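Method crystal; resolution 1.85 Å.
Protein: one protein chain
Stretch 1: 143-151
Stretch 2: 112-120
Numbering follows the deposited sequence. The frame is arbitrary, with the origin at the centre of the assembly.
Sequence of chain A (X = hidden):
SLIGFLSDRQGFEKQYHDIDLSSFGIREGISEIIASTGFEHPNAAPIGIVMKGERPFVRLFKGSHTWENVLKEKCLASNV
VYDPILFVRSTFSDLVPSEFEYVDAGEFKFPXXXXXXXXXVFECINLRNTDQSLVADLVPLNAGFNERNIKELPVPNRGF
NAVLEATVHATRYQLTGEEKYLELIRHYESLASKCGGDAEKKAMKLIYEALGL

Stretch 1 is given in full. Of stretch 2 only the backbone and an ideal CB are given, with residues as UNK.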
# COMPACT_ATOMS: atom_id res chain seq x y z
N ALA A 143 -2.91 8.44 -21.34
CA ALA A 143 -2.50 7.57 -20.22
C ALA A 143 -1.42 6.63 -20.69
O ALA A 143 -1.40 6.26 -21.87
CB ALA A 143 -3.67 6.78 -19.67
N GLY A 144 -0.53 6.24 -19.79
CA GLY A 144 0.52 5.34 -20.16
C GLY A 144 0.94 4.46 -19.02
O GLY A 144 0.65 4.74 -17.88
N PHE A 145 1.69 3.41 -19.37
CA PHE A 145 2.16 2.41 -18.45
C PHE A 145 3.66 2.28 -18.66
O PHE A 145 4.15 2.40 -19.79
CB PHE A 145 1.48 1.07 -18.79
CG PHE A 145 1.24 0.20 -17.61
CD1 PHE A 145 0.15 0.43 -16.77
CD2 PHE A 145 2.09 -0.86 -17.33
CE1 PHE A 145 -0.07 -0.37 -15.68
CE2 PHE A 145 1.87 -1.68 -16.23
CZ PHE A 145 0.80 -1.44 -15.40
N ASN A 146 4.40 2.07 -17.58
CA ASN A 146 5.84 1.87 -17.70
C ASN A 146 6.20 0.50 -17.17
O ASN A 146 6.65 0.35 -16.03
CB ASN A 146 6.64 2.96 -16.98
CG ASN A 146 6.60 4.30 -17.68
OD1 ASN A 146 6.55 4.39 -18.91
ND2 ASN A 146 6.63 5.36 -16.90
N GLU A 147 5.98 -0.51 -18.01
CA GLU A 147 6.40 -1.89 -17.75
C GLU A 147 7.79 -1.99 -17.12
O GLU A 147 7.99 -2.72 -16.16
CB GLU A 147 6.36 -2.69 -19.06
CG GLU A 147 4.96 -2.91 -19.62
CD GLU A 147 4.42 -1.75 -20.45
OE1 GLU A 147 5.22 -0.91 -20.95
OE2 GLU A 147 3.18 -1.69 -20.61
N ARG A 148 8.73 -1.22 -17.65
CA ARG A 148 10.12 -1.20 -17.18
C ARG A 148 10.26 -0.83 -15.69
O ARG A 148 11.27 -1.16 -15.06
CB ARG A 148 10.97 -0.26 -18.05
CG ARG A 148 11.10 -0.68 -19.55
CD ARG A 148 11.74 0.43 -20.43
NE ARG A 148 11.40 0.28 -21.85
CZ ARG A 148 11.75 1.12 -22.82
NH1 ARG A 148 12.47 2.21 -22.55
NH2 ARG A 148 11.38 0.89 -24.07
N ASN A 149 9.25 -0.17 -15.12
CA ASN A 149 9.30 0.31 -13.73
C ASN A 149 8.64 -0.61 -12.70
O ASN A 149 8.70 -0.34 -11.49
CB ASN A 149 8.70 1.70 -13.65
CG ASN A 149 9.60 2.77 -14.24
OD1 ASN A 149 10.82 2.62 -14.22
ND2 ASN A 149 9.01 3.84 -14.77
N ILE A 150 7.99 -1.67 -13.18
CA ILE A 150 7.48 -2.72 -12.32
C ILE A 150 8.52 -3.82 -12.34
O ILE A 150 8.68 -4.48 -13.36
CB ILE A 150 6.13 -3.32 -12.81
CG1 ILE A 150 5.15 -2.23 -13.27
CG2 ILE A 150 5.49 -4.21 -11.71
CD1 ILE A 150 3.82 -2.78 -13.74
N LYS A 151 9.25 -4.00 -11.26
CA LYS A 151 10.26 -5.06 -11.24
C LYS A 151 9.98 -6.13 -10.17
O LYS A 151 10.46 -7.27 -10.27
CB LYS A 151 11.67 -4.47 -11.13
CG LYS A 151 12.13 -3.69 -12.41
CD LYS A 151 12.68 -4.61 -13.54
CE LYS A 151 12.27 -4.15 -14.96
NZ LYS A 151 13.27 -3.26 -15.62
N UNK A 112 5.38 14.09 -17.13
CA UNK A 112 5.06 13.00 -16.17
C UNK A 112 6.38 12.52 -15.59
O UNK A 112 7.44 12.85 -16.14
CB UNK A 112 4.30 11.85 -16.83
N UNK A 113 6.35 11.79 -14.48
CA UNK A 113 7.59 11.25 -13.91
C UNK A 113 8.14 10.09 -14.73
O UNK A 113 7.39 9.19 -15.11
CB UNK A 113 7.35 10.79 -12.47
N UNK A 114 9.45 10.10 -14.97
CA UNK A 114 10.10 9.00 -15.67
C UNK A 114 9.99 7.70 -14.88
O UNK A 114 9.93 6.62 -15.48
CB UNK A 114 11.57 9.33 -15.93
N UNK A 115 9.97 7.83 -13.56
CA UNK A 115 9.88 6.69 -12.65
C UNK A 115 8.43 6.32 -12.29
O UNK A 115 8.21 5.46 -11.45
CB UNK A 115 10.66 7.00 -11.37
N UNK A 116 7.45 6.95 -12.93
CA UNK A 116 6.05 6.54 -12.73
C UNK A 116 5.79 5.10 -13.19
O UNK A 116 6.27 4.65 -14.24
CB UNK A 116 5.12 7.49 -13.48
N UNK A 117 5.02 4.37 -12.40
CA UNK A 117 4.55 3.06 -12.81
C UNK A 117 3.52 3.21 -13.94
O UNK A 117 3.58 2.53 -14.96
CB UNK A 117 3.95 2.31 -11.62
N UNK A 118 2.54 4.09 -13.71
CA UNK A 118 1.50 4.42 -14.66
C UNK A 118 1.16 5.91 -14.51
O UNK A 118 1.16 6.46 -13.37
CB UNK A 118 0.27 3.54 -14.45
N UNK A 119 0.84 6.57 -15.63
CA UNK A 119 0.48 8.01 -15.59
C UNK A 119 -0.80 8.27 -16.35
O UNK A 119 -1.14 7.51 -17.30
CB UNK A 119 1.60 8.87 -16.17
N UNK A 120 -1.54 9.29 -15.94
CA UNK A 120 -2.71 9.76 -16.68
C UNK A 120 -2.61 11.27 -16.73
O UNK A 120 -2.48 11.92 -15.69
CB UNK A 120 -4.02 9.30 -16.04

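Position 112 has extended backbone angles (-127/164), and no atom of stretch 1 lies within 5.5 Å of its CB, so this contact sets no preference; the residue is V112. Position 113 is equally unconstrained: its CB points sideways, and its carbonyl begins a type I turn closed by the amide of 116. L113 sits here, its side chain leading away.

Position 114 (-63/-31) occupies the turn with its CB directed away, so almost any residue without special backbone needs would suit. It is K114, whose useful group is its carbonyl: N149 ND2 donates to K114 O at 3.0 Å.

At 115 (-91/7) the CB also points away, 4.9 Å from N149 ND2. Small, polar or charged residues would all fit. E115 bends its end back, but E115 OE1 and N149 OD1, 3.3 Å apart, are both acceptors and form no hydrogen bond.

The CB of 116 points sideways, 4.3 Å from N146 ND2, and the carbonyl receives two side-chain amides. A small residue suits this place. It is A116; N146 ND2 reaches A116 O at 2.8 Å and N149 ND2 reaches it at 2.9 Å, so two asparagines fasten the end of the turn.

At 117 the CB starts away, yet lies 5.0 Å from I150 CG1 and 5.2 Å from N149 CB. A flexible or branched aliphatic chain could fold back: leucine, isoleucine or methionine. I117 (m, m) does so, placing CG2 3.8 Å from I150 CG1 and CD1 3.2 Å from N149 O.

Position 118 pairs with F145 in an antiparallel, non-hydrogen-bonded bridge, CA atoms 4.3 Å apart. Its CB, on the same face as F145, is 3.9 Å from F145 CD1 and 3.7 Å from G144 O; a small residue suits. A118 packs its CB against the ring.

Position 119 faces G144 in a hydrogen-bonded pair, donating N to G144 O and accepting at O from G144 N, both 2.9 Å. Glycine leaves open space on this face, which a large flat side chain could cover. W119 (chi1 p) lays its six-membered ring over G144, whose CA is 3.8 Å from the centroid, 25° off the normal. An ideal CB on G144 would lie 2.4 Å from W119 CZ2, a clash. A water bridges W119 NE1 and N146 OD1, 2.8 Å from each.

At 120 the CB lies 4.4 Å from A143 CB, favouring a modest apolar residue. V120 (t) brings CG2 to 4.1 Å from A143 CB.

Stretch 2 112-120: VLKEAIAWV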
# COMPACT_ATOMS: atom_id res chain seq x y z
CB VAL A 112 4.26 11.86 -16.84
CG1 VAL A 112 2.90 12.37 -17.34
CG2 VAL A 112 5.06 11.17 -17.97
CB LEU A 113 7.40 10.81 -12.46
CG LEU A 113 6.99 11.95 -11.52
CD1 LEU A 113 6.75 11.38 -10.10
CD2 LEU A 113 8.08 13.01 -11.46
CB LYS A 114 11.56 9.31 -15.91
CG LYS A 114 11.75 10.36 -16.99
CD LYS A 114 13.21 10.80 -17.03
CE LYS A 114 14.06 9.79 -17.71
NZ LYS A 114 15.07 10.57 -18.51
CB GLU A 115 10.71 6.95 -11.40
CG GLU A 115 12.24 6.98 -11.63
CD GLU A 115 12.80 5.75 -12.36
OE1 GLU A 115 12.34 4.60 -12.10
OE2 GLU A 115 13.71 5.92 -13.20
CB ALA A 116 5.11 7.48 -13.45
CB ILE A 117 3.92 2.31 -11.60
CG1 ILE A 117 4.91 2.22 -10.41
CG2 ILE A 117 3.39 0.96 -12.04
CD1 ILE A 117 6.11 1.40 -10.66
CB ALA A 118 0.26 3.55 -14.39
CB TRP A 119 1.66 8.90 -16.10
CG TRP A 119 2.15 8.51 -17.46
CD1 TRP A 119 3.23 7.70 -17.74
CD2 TRP A 119 1.57 8.87 -18.72
NE1 TRP A 119 3.35 7.55 -19.13
CE2 TRP A 119 2.35 8.26 -19.74
CE3 TRP A 119 0.48 9.68 -19.10
CZ2 TRP A 119 2.05 8.42 -21.11
CZ3 TRP A 119 0.18 9.83 -20.45
CH2 TRP A 119 0.96 9.18 -21.44
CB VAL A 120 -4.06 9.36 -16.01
CG1 VAL A 120 -5.27 9.82 -16.88
CG2 VAL A 120 -4.12 7.83 -15.74
O HOH W 1 6.64 8.15 -17.76
O HOH W 2 5.49 6.37 -20.50
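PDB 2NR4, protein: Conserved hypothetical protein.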